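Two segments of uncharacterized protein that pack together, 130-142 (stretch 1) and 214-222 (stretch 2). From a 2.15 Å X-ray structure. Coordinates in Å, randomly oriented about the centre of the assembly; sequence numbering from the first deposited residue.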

ATOM      1  N   VAL A 130       6.195 -11.865  -5.981  1.00 35.04           N
ATOM      2  CA  VAL A 130       5.202 -10.850  -5.638  1.00 34.90           C
ATOM      3  C   VAL A 130       3.926 -11.289  -6.353  1.00 40.41           C
ATOM      4  O   VAL A 130       3.960 -11.515  -7.562  1.00 40.85           O
ATOM      5  CB  VAL A 130       5.641  -9.410  -6.049  1.00 38.07           C
ATOM      6  CG1 VAL A 130       4.488  -8.412  -5.898  1.00 36.66           C
ATOM      7  CG2 VAL A 130       6.836  -8.953  -5.231  1.00 38.23           C
ATOM      8  N   LEU A 131       2.819 -11.415  -5.632  1.00 37.49           N
ATOM      9  CA  LEU A 131       1.549 -11.804  -6.246  1.00 37.34           C
ATOM     10  C   LEU A 131       0.730 -10.581  -6.667  1.00 40.73           C
ATOM     11  O   LEU A 131       0.499  -9.664  -5.873  1.00 41.23           O
ATOM     12  CB  LEU A 131       0.711 -12.665  -5.297  1.00 37.67           C
ATOM     13  CG  LEU A 131       1.400 -13.859  -4.633  1.00 43.30           C
ATOM     14  CD1 LEU A 131       0.582 -14.363  -3.477  1.00 43.34           C
ATOM     15  CD2 LEU A 131       1.692 -14.987  -5.639  1.00 44.95           C
ATOM     16  N   SER A 132       0.332 -10.561  -7.936  1.00 35.83           N
ATOM     17  CA  SER A 132      -0.569  -9.569  -8.522  1.00 34.14           C
ATOM     18  C   SER A 132      -2.007 -10.075  -8.255  1.00 40.03           C
ATOM     19  O   SER A 132      -2.180 -11.227  -7.802  1.00 39.27           O
ATOM     20  CB  SER A 132      -0.289  -9.445 -10.020  1.00 36.72           C
ATOM     21  OG  SER A 132      -0.454 -10.714 -10.643  1.00 40.25           O
ATOM     22  N   LEU A 133      -3.033  -9.258  -8.527  1.00 37.82           N
ATOM     23  CA  LEU A 133      -4.412  -9.721  -8.338  1.00 38.26           C
ATOM     24  C   LEU A 133      -4.662 -10.946  -9.203  1.00 43.23           C
ATOM     25  O   LEU A 133      -5.281 -11.904  -8.737  1.00 43.39           O
ATOM     26  CB  LEU A 133      -5.471  -8.630  -8.621  1.00 37.66           C
ATOM     27  CG  LEU A 133      -6.962  -9.026  -8.360  1.00 41.40           C
ATOM     28  CD1 LEU A 133      -7.209  -9.490  -6.891  1.00 39.65           C
ATOM     29  CD2 LEU A 133      -7.901  -7.895  -8.740  1.00 43.48           C
ATOM     30  N   GLN A 134      -4.116 -10.936 -10.432  1.00 40.32           N
ATOM     31  CA  GLN A 134      -4.228 -12.024 -11.404  1.00 41.54           C
ATOM     32  C   GLN A 134      -3.669 -13.341 -10.819  1.00 46.08           C
ATOM     33  O   GLN A 134      -4.319 -14.382 -10.929  1.00 46.38           O
ATOM     34  CB  GLN A 134      -3.514 -11.646 -12.732  1.00 43.60           C
ATOM     35  CG  GLN A 134      -3.622 -12.702 -13.850  1.00 62.17           C
ATOM     36  CD  GLN A 134      -5.026 -12.816 -14.411  1.00 94.41           C
ATOM     37  OE1 GLN A 134      -5.460 -12.012 -15.250  1.00 90.63           O
ATOM     38  NE2 GLN A 134      -5.775 -13.812 -13.944  1.00 90.90           N
ATOM     39  N   ASP A 135      -2.498 -13.282 -10.166  1.00 42.50           N
ATOM     40  CA  ASP A 135      -1.865 -14.449  -9.534  1.00 42.19           C
ATOM     41  C   ASP A 135      -2.658 -14.977  -8.325  1.00 43.20           C
ATOM     42  O   ASP A 135      -2.469 -16.124  -7.963  1.00 44.66           O
ATOM     43  CB  ASP A 135      -0.441 -14.107  -9.067  1.00 44.16           C
ATOM     44  CG  ASP A 135       0.513 -13.674 -10.159  1.00 62.96           C
ATOM     45  OD1 ASP A 135       0.453 -14.263 -11.270  1.00 67.96           O
ATOM     46  OD2 ASP A 135       1.343 -12.758  -9.899  1.00 66.07           O
HETATM   47  N   MSE A 136      -3.530 -14.172  -7.706  1.00 36.59           N
HETATM   48  CA  MSE A 136      -4.289 -14.633  -6.537  1.00 36.07           C
HETATM   49  C   MSE A 136      -5.616 -15.301  -6.895  1.00 39.23           C
HETATM   50  O   MSE A 136      -6.216 -15.956  -6.038  1.00 38.87           O
HETATM   51  CB  MSE A 136      -4.587 -13.479  -5.573  1.00 37.38           C
HETATM   52  CG  MSE A 136      -3.361 -12.755  -5.027  1.00 44.76           C
HETATM   53 SE   MSE A 136      -4.004 -11.100  -4.208  0.75 53.92          SE
HETATM   54  CE  MSE A 136      -2.349 -10.047  -4.184  1.00 49.93           C
ATOM     55  N   LEU A 137      -6.087 -15.121  -8.136  1.00 35.32           N
ATOM     56  CA  LEU A 137      -7.416 -15.581  -8.513  1.00 35.59           C
ATOM     57  C   LEU A 137      -7.471 -16.815  -9.362  1.00 40.11           C
ATOM     58  O   LEU A 137      -6.533 -17.137 -10.089  1.00 39.95           O
ATOM     59  CB  LEU A 137      -8.179 -14.454  -9.255  1.00 35.33           C
ATOM     60  CG  LEU A 137      -8.400 -13.144  -8.479  1.00 38.14           C
ATOM     61  CD1 LEU A 137      -9.001 -12.120  -9.348  1.00 38.08           C
ATOM     62  CD2 LEU A 137      -9.262 -13.342  -7.233  1.00 40.09           C
ATOM     63  N   VAL A 138      -8.607 -17.515  -9.244  1.00 37.17           N
ATOM     64  CA  VAL A 138      -8.982 -18.651 -10.076  1.00 37.75           C
ATOM     65  C   VAL A 138      -9.189 -18.051 -11.497  1.00 41.31           C
ATOM     66  O   VAL A 138      -9.793 -16.975 -11.615  1.00 38.11           O
ATOM     67  CB  VAL A 138     -10.234 -19.388  -9.507  1.00 41.69           C
ATOM     68  CG1 VAL A 138     -10.838 -20.348 -10.525  1.00 42.82           C
ATOM     69  CG2 VAL A 138      -9.900 -20.126  -8.202  1.00 40.83           C
ATOM     70  N   PRO A 139      -8.577 -18.648 -12.550  1.00 40.44           N
ATOM     71  CA  PRO A 139      -8.712 -18.070 -13.913  1.00 40.80           C
ATOM     72  C   PRO A 139     -10.164 -17.793 -14.319  1.00 45.87           C
ATOM     73  O   PRO A 139     -11.036 -18.661 -14.179  1.00 46.03           O
ATOM     74  CB  PRO A 139      -8.097 -19.135 -14.821  1.00 43.78           C
ATOM     75  CG  PRO A 139      -7.220 -19.942 -13.942  1.00 48.25           C
ATOM     76  CD  PRO A 139      -7.777 -19.888 -12.553  1.00 42.38           C
ATOM     77  N   GLY A 140     -10.391 -16.572 -14.804  1.00 42.81           N
ATOM     78  CA  GLY A 140     -11.689 -16.057 -15.223  1.00 42.46           C
ATOM     79  C   GLY A 140     -12.553 -15.474 -14.110  1.00 43.49           C
ATOM     80  O   GLY A 140     -13.678 -15.056 -14.385  1.00 43.46           O
ATOM     81  N   GLN A 141     -12.052 -15.388 -12.858  1.00 38.04           N
ATOM     82  CA  GLN A 141     -12.910 -14.924 -11.748  1.00 36.64           C
ATOM     83  C   GLN A 141     -12.724 -13.473 -11.279  1.00 39.06           C
ATOM     84  O   GLN A 141     -13.277 -13.128 -10.231  1.00 39.28           O
ATOM     85  CB  GLN A 141     -12.802 -15.867 -10.529  1.00 37.36           C
ATOM     86  CG  GLN A 141     -13.084 -17.361 -10.840  1.00 44.65           C
ATOM     87  CD  GLN A 141     -14.342 -17.603 -11.656  1.00 56.77           C
ATOM     88  OE1 GLN A 141     -14.288 -17.985 -12.830  1.00 57.69           O
ATOM     89  NE2 GLN A 141     -15.497 -17.376 -11.060  1.00 41.75           N
ATOM     90  N   GLU A 142     -12.036 -12.609 -12.049  1.00 36.24           N
ATOM     91  CA  GLU A 142     -11.859 -11.209 -11.636  1.00 34.90           C
ATOM     92  C   GLU A 142     -13.219 -10.514 -11.453  1.00 38.10           C
ATOM     93  O   GLU A 142     -13.422  -9.878 -10.433  1.00 36.44           O
ATOM     94  CB  GLU A 142     -10.965 -10.430 -12.600  1.00 36.25           C
ATOM     95  CG  GLU A 142     -10.599  -9.062 -12.030  1.00 47.63           C
ATOM     96  CD  GLU A 142      -9.440  -8.275 -12.612  1.00 60.41           C
ATOM     97  OE1 GLU A 142      -8.833  -8.726 -13.610  1.00 54.04           O
ATOM     98  OE2 GLU A 142      -9.123  -7.207 -12.041  1.00 56.34           O
ATOM     99  N   ASN A 214     -14.702 -18.465  -2.125  1.00 39.01           N
ATOM    100  CA  ASN A 214     -14.596 -19.875  -2.484  1.00 40.12           C
ATOM    101  C   ASN A 214     -14.779 -20.002  -3.977  1.00 46.97           C
ATOM    102  O   ASN A 214     -15.837 -19.627  -4.490  1.00 51.08           O
ATOM    103  CB  ASN A 214     -15.650 -20.716  -1.744  1.00 39.52           C
ATOM    104  CG  ASN A 214     -15.412 -20.892  -0.265  1.00 55.60           C
ATOM    105  OD1 ASN A 214     -14.301 -21.165   0.199  1.00 45.75           O
ATOM    106  ND2 ASN A 214     -16.481 -20.831   0.502  1.00 52.61           N
ATOM    107  N   GLY A 215     -13.741 -20.456  -4.672  1.00 39.98           N
ATOM    108  CA  GLY A 215     -13.795 -20.591  -6.124  1.00 39.01           C
ATOM    109  C   GLY A 215     -13.468 -19.298  -6.844  1.00 40.45           C
ATOM    110  O   GLY A 215     -13.595 -19.224  -8.068  1.00 39.21           O
ATOM    111  N   ILE A 216     -13.059 -18.254  -6.075  1.00 35.06           N
ATOM    112  CA  ILE A 216     -12.683 -16.949  -6.597  1.00 32.28           C
ATOM    113  C   ILE A 216     -11.177 -16.782  -6.373  1.00 37.24           C
ATOM    114  O   ILE A 216     -10.430 -16.620  -7.336  1.00 37.75           O
ATOM    115  CB  ILE A 216     -13.508 -15.752  -6.031  1.00 33.93           C
ATOM    116  CG1 ILE A 216     -15.059 -15.920  -6.125  1.00 35.80           C
ATOM    117  CG2 ILE A 216     -13.073 -14.452  -6.671  1.00 29.29           C
ATOM    118  CD1 ILE A 216     -15.641 -16.487  -7.365  1.00 52.24           C
ATOM    119  N   VAL A 217     -10.742 -16.797  -5.108  1.00 33.69           N
ATOM    120  CA  VAL A 217      -9.328 -16.724  -4.740  1.00 32.11           C
ATOM    121  C   VAL A 217      -8.800 -18.191  -4.737  1.00 38.12           C
ATOM    122  O   VAL A 217      -9.538 -19.088  -4.354  1.00 38.37           O
ATOM    123  CB  VAL A 217      -9.149 -15.993  -3.372  1.00 34.71           C
ATOM    124  CG1 VAL A 217      -7.733 -16.157  -2.831  1.00 34.62           C
ATOM    125  CG2 VAL A 217      -9.506 -14.501  -3.481  1.00 33.17           C
ATOM    126  N   LYS A 218      -7.578 -18.434  -5.232  1.00 36.09           N
ATOM    127  CA  LYS A 218      -6.935 -19.751  -5.249  1.00 36.67           C
ATOM    128  C   LYS A 218      -6.952 -20.368  -3.831  1.00 41.40           C
ATOM    129  O   LYS A 218      -6.628 -19.668  -2.879  1.00 39.13           O
ATOM    130  CB  LYS A 218      -5.501 -19.616  -5.764  1.00 38.85           C
ATOM    131  CG  LYS A 218      -5.421 -19.504  -7.281  1.00 44.00           C
ATOM    132  CD  LYS A 218      -4.048 -19.089  -7.718  1.00 46.86           C
ATOM    133  CE  LYS A 218      -3.909 -19.154  -9.218  1.00 55.88           C
ATOM    134  NZ  LYS A 218      -2.880 -18.204  -9.710  1.00 54.80           N
ATOM    135  N   PRO A 219      -7.398 -21.642  -3.653  1.00 41.11           N
ATOM    136  CA  PRO A 219      -7.497 -22.212  -2.289  1.00 41.97           C
ATOM    137  C   PRO A 219      -6.187 -22.233  -1.474  1.00 47.18           C
ATOM    138  O   PRO A 219      -6.238 -22.104  -0.252  1.00 46.37           O
ATOM    139  CB  PRO A 219      -7.994 -23.634  -2.536  1.00 45.36           C
ATOM    140  CG  PRO A 219      -8.640 -23.594  -3.872  1.00 49.20           C
ATOM    141  CD  PRO A 219      -7.874 -22.593  -4.676  1.00 42.85           C
ATOM    142  N   ASN A 220      -5.026 -22.404  -2.137  1.00 44.70           N
ATOM    143  CA  ASN A 220      -3.686 -22.462  -1.520  1.00 44.34           C
ATOM    144  C   ASN A 220      -3.229 -21.123  -0.903  1.00 46.98           C
ATOM    145  O   ASN A 220      -2.197 -21.087  -0.220  1.00 47.67           O
ATOM    146  CB  ASN A 220      -2.645 -22.921  -2.557  1.00 49.20           C
ATOM    147  CG  ASN A 220      -2.781 -22.297  -3.948  1.00 73.90           C
ATOM    148  OD1 ASN A 220      -3.526 -22.786  -4.821  1.00 58.01           O
ATOM    149  ND2 ASN A 220      -2.018 -21.243  -4.205  1.00 69.44           N
ATOM    150  N   LEU A 221      -3.980 -20.036  -1.149  1.00 39.45           N
ATOM    151  CA  LEU A 221      -3.692 -18.704  -0.647  1.00 37.79           C
ATOM    152  C   LEU A 221      -4.626 -18.333   0.511  1.00 40.45           C
ATOM    153  O   LEU A 221      -4.488 -17.243   1.078  1.00 38.75           O
ATOM    154  CB  LEU A 221      -3.793 -17.666  -1.781  1.00 36.80           C
ATOM    155  CG  LEU A 221      -2.728 -17.772  -2.874  1.00 41.27           C
ATOM    156  CD1 LEU A 221      -3.062 -16.848  -4.037  1.00 40.55           C
ATOM    157  CD2 LEU A 221      -1.327 -17.466  -2.326  1.00 42.32           C
ATOM    158  N   PHE A 222      -5.591 -19.222   0.838  1.00 36.04           N
ATOM    159  CA  PHE A 222      -6.477 -19.034   1.982  1.00 36.25           C
ATOM    160  C   PHE A 222      -5.640 -19.177   3.264  1.00 44.93           C
ATOM    161  O   PHE A 222      -4.661 -19.937   3.274  1.00 45.17           O
ATOM    162  CB  PHE A 222      -7.651 -20.033   1.990  1.00 37.40           C
ATOM    163  CG  PHE A 222      -8.884 -19.591   1.222  1.00 37.05           C
ATOM    164  CD1 PHE A 222      -8.797 -19.228  -0.125  1.00 39.09           C
ATOM    165  CD2 PHE A 222     -10.139 -19.618   1.817  1.00 35.50           C
ATOM    166  CE1 PHE A 222      -9.945 -18.858  -0.848  1.00 38.36           C
ATOM    167  CE2 PHE A 222     -11.288 -19.294   1.083  1.00 37.83           C
ATOM    168  CZ  PHE A 222     -11.178 -18.866  -0.229  1.00 35.34           C
TER

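The contact is organised around a single beta bridge between two segments that are otherwise loop, turn and short helix. Leu-137 and Val-217 face each other with their CA atoms 4.4 Å apart, and two backbone hydrogen bonds flank the pair: Val-138 N gives to Ile-216 O at 2.8 Å, and Lys-218 N gives to Met-136 O at 2.9 Å. Both are nearly straight, with angles at the hydrogen of 175° and 168°. The same two acceptors also receive CA-H...O contacts, from Leu-137 CA to Ile-216 O at 3.4 Å and from Val-217 CA to Met-136 O at 3.5 Å, so each carbonyl meets an N-H and a CA-H from the opposing backbone.

Lys-218 adds a third hydrogen bond with its side chain. Chi1 is m and the remaining chi angles are t, an extended chain that carries the ammonium to a backbone carbonyl: Lys-218 NZ gives to Asp-135 O at 2.7 Å. On the way, Lys-218 CE passes 3.4 Å from Leu-137 O. A long, flexible residue suits this place because its aliphatic part can cover the neighbouring backbone while its charged end finds an acceptor.

That acceptor belongs to a short, weakly bonded helix whose start is capped by Ser-132. Ser-132 OG accepts a weak capping bond from Asp-135 N at 3.3 Å, and Asp-135 OD2 in return accepts from Ser-132 N at 3.1 Å. The Asp-135 carboxylate is thus engaged within its own stretch, and it is the main-chain oxygen that meets the lysine.

Apolar side chains fill the space around the bridge. Leu-221, in a 3-10 segment, points toward stretch 1, where its CD2 lies 3.8 Å from Leu-131 CD1 and its CD1 lies 3.6 Å from the CA of selenomethionine Met-136. Leu-137 sets its CB away overall, yet its m,t rotamer brings CD2 to 3.9 Å from Val-217 CG2 and 4.0 Å from Ile-216 CG2. The leucines, Val-217 and Ile-216 meet through methyl groups, while Met-136 offers its CB methylene to Leu-221; Leu-131, Met-136, Leu-137, Val-217 and Leu-221 are all buried.

Beyond the bridge, stretch 1 makes a type II turn from Val-138 to Gln-141, closed by Gln-141 N giving to Val-138 O at 3.0 Å. Gly-140, at phi 85°, takes a conformation that favours glycine. The turn brings Gln-141 back toward stretch 2, where its CG packs 3.4 Å from Gly-215 O. Gly-215 also has a positive phi, 84°. Together the two stretches bury 545 Å².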